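Local coordinates for VP5 (Halorubrum pleomorphic virus 2, PDB 6QGI), which probably mediates membrane fusion as an envelope protein of a haloarchaeal pleomorphic virus, at residues 73-78 and 241-246; 248-253 and 469-474. One frame throughout, in Å; residues are numbered along the deposited sequence.

Contact 1 of 2, residues 73-78 and 241-246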
loop_
_atom_site.group_PDB
_atom_site.type_symbol
_atom_site.label_atom_id
_atom_site.label_comp_id
_atom_site.label_asym_id
_atom_site.label_seq_id
_atom_site.Cartn_x
_atom_site.Cartn_y
_atom_site.Cartn_z
ATOM N N ALA A 73 -6.556 -18.678 0.034
ATOM C CA ALA A 73 -7.077 -19.567 -1.009
ATOM C C ALA A 73 -7.268 -20.972 -0.463
ATOM O O ALA A 73 -8.356 -21.531 -0.609
ATOM C CB ALA A 73 -6.139 -19.588 -2.209
ATOM N N TYR A 74 -6.246 -21.499 0.241
ATOM C CA TYR A 74 -6.266 -22.822 0.856
ATOM C C TYR A 74 -7.359 -22.964 1.928
ATOM O O TYR A 74 -8.029 -23.987 1.943
ATOM C CB TYR A 74 -4.908 -23.152 1.468
ATOM C CG TYR A 74 -3.982 -23.956 0.581
ATOM C CD1 TYR A 74 -4.340 -25.229 0.141
ATOM C CD2 TYR A 74 -2.711 -23.490 0.262
ATOM C CE1 TYR A 74 -3.476 -25.990 -0.647
ATOM C CE2 TYR A 74 -1.837 -24.244 -0.518
ATOM C CZ TYR A 74 -2.226 -25.492 -0.973
ATOM O OH TYR A 74 -1.375 -26.241 -1.744
ATOM N N THR A 75 -7.555 -21.944 2.796
ATOM C CA THR A 75 -8.582 -21.954 3.847
ATOM C C THR A 75 -9.977 -22.195 3.224
ATOM O O THR A 75 -10.667 -23.113 3.657
ATOM C CB THR A 75 -8.522 -20.656 4.684
ATOM O OG1 THR A 75 -7.246 -20.561 5.319
ATOM C CG2 THR A 75 -9.607 -20.587 5.748
ATOM N N ASP A 76 -10.350 -21.419 2.183
ATOM C CA ASP A 76 -11.640 -21.514 1.486
ATOM C C ASP A 76 -11.785 -22.811 0.702
ATOM O O ASP A 76 -12.880 -23.368 0.646
ATOM C CB ASP A 76 -11.828 -20.328 0.524
ATOM C CG ASP A 76 -12.079 -18.979 1.175
ATOM O OD1 ASP A 76 -12.349 -18.944 2.399
ATOM O OD2 ASP A 76 -12.020 -17.958 0.458
ATOM N N ALA A 77 -10.691 -23.265 0.069
ATOM C CA ALA A 77 -10.640 -24.489 -0.726
ATOM C C ALA A 77 -10.803 -25.720 0.158
ATOM O O ALA A 77 -11.603 -26.596 -0.177
ATOM C CB ALA A 77 -9.329 -24.561 -1.486
ATOM N N LYS A 78 -10.069 -25.775 1.295
ATOM C CA LYS A 78 -10.130 -26.886 2.247
ATOM C C LYS A 78 -11.504 -26.967 2.916
ATOM O O LYS A 78 -12.041 -28.070 2.999
ATOM C CB LYS A 78 -9.016 -26.802 3.298
ATOM C CG LYS A 78 -7.652 -27.199 2.741
ATOM C CD LYS A 78 -6.535 -27.105 3.762
ATOM C CE LYS A 78 -5.205 -27.285 3.082
ATOM N NZ LYS A 78 -4.098 -27.205 4.054
ATOM N N ASN A 241 0.011 -23.308 -7.908
ATOM C CA ASN A 241 0.456 -24.075 -6.740
ATOM C C ASN A 241 -0.707 -24.486 -5.841
ATOM O O ASN A 241 -0.672 -25.594 -5.308
ATOM C CB ASN A 241 1.499 -23.296 -5.918
ATOM C CG ASN A 241 2.864 -23.149 -6.564
ATOM O OD1 ASN A 241 3.161 -23.704 -7.632
ATOM N ND2 ASN A 241 3.733 -22.379 -5.922
ATOM N N VAL A 242 -1.720 -23.614 -5.650
ATOM C CA VAL A 242 -2.879 -23.939 -4.806
ATOM C C VAL A 242 -3.753 -24.981 -5.536
ATOM O O VAL A 242 -4.232 -25.898 -4.879
ATOM C CB VAL A 242 -3.692 -22.704 -4.325
ATOM C CG1 VAL A 242 -4.871 -23.119 -3.447
ATOM C CG2 VAL A 242 -2.803 -21.741 -3.553
ATOM N N ARG A 243 -3.913 -24.875 -6.877
ATOM C CA ARG A 243 -4.677 -25.843 -7.691
ATOM C C ARG A 243 -4.060 -27.245 -7.608
ATOM O O ARG A 243 -4.773 -28.208 -7.326
ATOM C CB ARG A 243 -4.745 -25.403 -9.167
ATOM C CG ARG A 243 -5.833 -24.394 -9.489
ATOM C CD ARG A 243 -5.551 -23.750 -10.830
ATOM N NE ARG A 243 -6.625 -22.860 -11.263
ATOM C CZ ARG A 243 -6.599 -22.128 -12.372
ATOM N NH1 ARG A 243 -5.527 -22.152 -13.160
ATOM N NH2 ARG A 243 -7.623 -21.358 -12.696
ATOM N N SER A 244 -2.738 -27.351 -7.851
ATOM C CA SER A 244 -1.980 -28.607 -7.810
ATOM C C SER A 244 -1.896 -29.154 -6.385
ATOM O O SER A 244 -1.975 -30.369 -6.183
ATOM C CB SER A 244 -0.575 -28.402 -8.371
ATOM O OG SER A 244 -0.611 -27.786 -9.649
ATOM N N GLY A 245 -1.743 -28.245 -5.424
ATOM C CA GLY A 245 -1.648 -28.553 -4.004
ATOM C C GLY A 245 -2.944 -29.047 -3.399
ATOM O O GLY A 245 -2.918 -29.976 -2.592
ATOM N N ILE A 246 -4.090 -28.447 -3.787
ATOM C CA ILE A 246 -5.396 -28.867 -3.276
ATOM C C ILE A 246 -5.766 -30.225 -3.903
ATOM O O ILE A 246 -6.364 -31.045 -3.211
ATOM C CB ILE A 246 -6.521 -27.785 -3.399
ATOM C CG1 ILE A 246 -7.669 -28.036 -2.392
ATOM C CG2 ILE A 246 -7.052 -27.596 -4.831
ATOM C CD1 ILE A 246 -7.358 -27.742 -0.948
#

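Contact 2 of 2, residues 248-253 and 469-474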
loop_
_atom_site.group_PDB
_atom_site.type_symbol
_atom_site.label_atom_id
_atom_site.label_comp_id
_atom_site.label_asym_id
_atom_site.label_seq_id
_atom_site.Cartn_x
_atom_site.Cartn_y
_atom_site.Cartn_z
ATOM N N THR A 248 -3.620 -32.534 -4.508
ATOM C CA THR A 248 -2.778 -33.427 -3.713
ATOM C C THR A 248 -3.425 -33.570 -2.326
ATOM O O THR A 248 -3.541 -34.686 -1.830
ATOM C CB THR A 248 -1.327 -32.897 -3.666
ATOM O OG1 THR A 248 -0.834 -32.774 -5.002
ATOM C CG2 THR A 248 -0.392 -33.795 -2.857
ATOM N N TRP A 249 -3.877 -32.444 -1.728
ATOM C CA TRP A 249 -4.525 -32.392 -0.412
ATOM C C TRP A 249 -5.778 -33.270 -0.373
ATOM O O TRP A 249 -5.942 -34.027 0.578
ATOM C CB TRP A 249 -4.863 -30.943 -0.006
ATOM C CG TRP A 249 -5.343 -30.826 1.412
ATOM C CD1 TRP A 249 -4.572 -30.682 2.525
ATOM C CD2 TRP A 249 -6.700 -30.891 1.870
ATOM N NE1 TRP A 249 -5.359 -30.672 3.650
ATOM C CE2 TRP A 249 -6.673 -30.770 3.277
ATOM C CE3 TRP A 249 -7.944 -31.036 1.227
ATOM C CZ2 TRP A 249 -7.836 -30.789 4.053
ATOM C CZ3 TRP A 249 -9.095 -31.053 1.997
ATOM C CH2 TRP A 249 -9.035 -30.938 3.394
ATOM N N VAL A 250 -6.634 -33.188 -1.412
ATOM C CA VAL A 250 -7.865 -33.971 -1.548
ATOM C C VAL A 250 -7.508 -35.469 -1.617
ATOM O O VAL A 250 -8.107 -36.258 -0.889
ATOM C CB VAL A 250 -8.731 -33.507 -2.760
ATOM C CG1 VAL A 250 -9.898 -34.457 -3.015
ATOM C CG2 VAL A 250 -9.252 -32.087 -2.553
ATOM N N SER A 251 -6.499 -35.841 -2.433
ATOM C CA SER A 251 -6.038 -37.227 -2.588
ATOM C C SER A 251 -5.489 -37.827 -1.282
ATOM O O SER A 251 -5.660 -39.025 -1.054
ATOM C CB SER A 251 -4.974 -37.319 -3.675
ATOM O OG SER A 251 -5.536 -37.087 -4.955
ATOM N N ASN A 252 -4.847 -37.006 -0.433
ATOM C CA ASN A 252 -4.272 -37.464 0.835
ATOM C C ASN A 252 -5.321 -37.566 1.959
ATOM O O ASN A 252 -5.151 -38.365 2.883
ATOM C CB ASN A 252 -3.138 -36.528 1.283
ATOM C CG ASN A 252 -2.000 -36.341 0.299
ATOM O OD1 ASN A 252 -1.860 -37.055 -0.707
ATOM N ND2 ASN A 252 -1.163 -35.345 0.564
ATOM N N VAL A 253 -6.392 -36.756 1.876
ATOM C CA VAL A 253 -7.455 -36.644 2.880
ATOM C C VAL A 253 -8.633 -37.600 2.588
ATOM O O VAL A 253 -9.161 -38.194 3.531
ATOM C CB VAL A 253 -7.896 -35.154 2.967
ATOM C CG1 VAL A 253 -9.260 -34.972 3.619
ATOM C CG2 VAL A 253 -6.847 -34.333 3.697
ATOM N N THR A 469 -0.481 -26.016 3.556
ATOM C CA THR A 469 0.289 -26.913 2.699
ATOM C C THR A 469 -0.692 -27.961 2.194
ATOM O O THR A 469 -1.844 -27.982 2.633
ATOM C CB THR A 469 1.476 -27.556 3.482
ATOM O OG1 THR A 469 0.995 -28.560 4.377
ATOM C CG2 THR A 469 2.354 -26.544 4.214
ATOM N N ASP A 470 -0.251 -28.842 1.296
ATOM C CA ASP A 470 -1.112 -29.908 0.795
ATOM C C ASP A 470 -1.337 -31.016 1.840
ATOM O O ASP A 470 -2.236 -31.823 1.658
ATOM C CB ASP A 470 -0.558 -30.506 -0.516
ATOM C CG ASP A 470 0.954 -30.666 -0.622
ATOM O OD1 ASP A 470 1.626 -30.720 0.432
ATOM O OD2 ASP A 470 1.461 -30.763 -1.766
ATOM N N SER A 471 -0.521 -31.104 2.895
ATOM C CA SER A 471 -0.713 -32.164 3.896
ATOM C C SER A 471 -1.240 -31.654 5.258
ATOM O O SER A 471 -1.552 -32.483 6.115
ATOM C CB SER A 471 0.584 -32.940 4.100
ATOM O OG SER A 471 1.631 -32.094 4.542
ATOM N N ASN A 472 -1.367 -30.326 5.464
ATOM C CA ASN A 472 -1.815 -29.821 6.767
ATOM C C ASN A 472 -3.327 -29.478 6.816
ATOM O O ASN A 472 -4.024 -29.591 5.806
ATOM C CB ASN A 472 -0.973 -28.617 7.213
ATOM C CG ASN A 472 -1.007 -27.423 6.324
ATOM O OD1 ASN A 472 -1.838 -27.304 5.438
ATOM N ND2 ASN A 472 -0.083 -26.538 6.559
ATOM N N TYR A 473 -3.814 -29.071 8.025
ATOM C CA TYR A 473 -5.206 -28.719 8.373
ATOM C C TYR A 473 -6.135 -29.894 8.045
ATOM O O TYR A 473 -7.144 -29.762 7.347
ATOM C CB TYR A 473 -5.631 -27.399 7.711
ATOM C CG TYR A 473 -4.974 -26.203 8.360
ATOM C CD1 TYR A 473 -5.562 -25.570 9.450
ATOM C CD2 TYR A 473 -3.740 -25.732 7.920
ATOM C CE1 TYR A 473 -4.944 -24.492 10.078
ATOM C CE2 TYR A 473 -3.138 -24.620 8.507
ATOM C CZ TYR A 473 -3.741 -24.010 9.595
ATOM O OH TYR A 473 -3.160 -22.946 10.222
ATOM N N ILE A 474 -5.752 -31.062 8.582
ATOM C CA ILE A 474 -6.433 -32.342 8.425
ATOM C C ILE A 474 -7.000 -32.791 9.782
ATOM O O ILE A 474 -7.584 -33.873 9.878
ATOM C CB ILE A 474 -5.474 -33.396 7.797
ATOM C CG1 ILE A 474 -4.238 -33.675 8.702
ATOM C CG2 ILE A 474 -5.049 -32.959 6.384
ATOM C CD1 ILE A 474 -3.482 -35.000 8.419
#

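Contact 1 of 2, residues 73-78 and 241-246
Tyr74 is the central side chain where residues 73-78 and 241-246 pack helix on helix, their axes 10.7 Å apart and their directions 36° from parallel. Its chi1 of -95° lies between rotamer wells; although its CA-to-CB bond points sideways, the ring extends to the opposite backbone. There Tyr74 OH comes within 3.2 Å of Gly245 CA, and a beta carbon on Gly245 would collide with the hydroxyl, so this glycine makes room for the tyrosine tip. One face of the Tyr74 ring receives a CH-pi contact from Val242, whose CG1 lies 4.0 Å from the ring centroid, almost on the ring normal. The same Val242 CG1 is 4.0 Å from Ala73 CB. Ile246, with chi1 t and chi2 p, brings its CD1 to 3.8 Å from Ala77 CB, 3.7 Å from Lys78 CG and 4.1 Å from Tyr74 CD1, so the isoleucine tip packs against all three. Lys78 is extended from chi2 outward, and its NZ hydrogen-bonds to His468 and the 469-474 loop. This apolar interface joins helices 66-86 and 225-253 in a helical bundle, with helix 91-133 packed against both: Tyr105 touches Ala73, Val102 meets Ala77 and Val242, and Ala98 touches Ile246.

Contact 2 of 2, residues 248-253 and 469-474
Residues 248-253 form the last turns of helix 225-253, where the bond from Val253 N to Trp249 O is weak at 3.1 Å and a second weak one runs from Val253 N to Val250 O at 3.3 Å. Opposite them, residues 469-474 are irregular: Asp470 and Ser471 have the backbone angles of a type I turn, and Tyr473 adopts a left-handed conformation (57°/53°). The backbones come very close at Trp249 and Asp470, whose CA atoms are 4.4 Å apart; Trp249 CA makes a CA-H...O contact with Asp470 O at 3.1 Å. Within the loop, Thr469 N donates to Asn472 OD1 at 2.7 Å, while Thr469 OG1 weakly accepts Ser471 N at 3.3 Å, as in an ST turn, and Asn472 N at 3.1 Å. The result is a compact loop, leading into helix 476-496, that docks against the end of the helical bundle. Trp249 anchors it: its indole NE1 donates to Asn472 O at 2.8 Å. The edge of the same ring packs against Tyr473 O, which lies 3.5 Å from Trp249 CZ2. Ile474 CG2 touches Val253 CG2 at 3.5 Å and lies 4.1 Å from Trp249 CE2. Beyond the two segments, Trp249 packs on Ala81 and Ile82 of helix 66-86, while Tyr473 stacks with His468 and meets Trp479 edge-to-face, its OH bonded to Glu466 O.

In the fold
Contacts 1 and 2 adjoin, with centres about 9 Å apart, on the same side of the chain's centre and well away from it. Both use helix 225-253, contact 1 about two turns before contact 2, and along the chain they follow in series: 73-78, 241-246, 248-253, then 469-474. Lys78 joins them, its NZ 2.8 Å from Thr469 O and 3.0 Å from Asn472 O in probable hydrogen bonds and its CE packed 3.4 Å from Trp249 NE1, while Gly245 O packs 3.2 Å from Asp470 CB. Contact 1 thus holds together two helices of the N-terminal envelope-protein family region, and contact 2 ties to them a loop reached only after the many strands of the later chain.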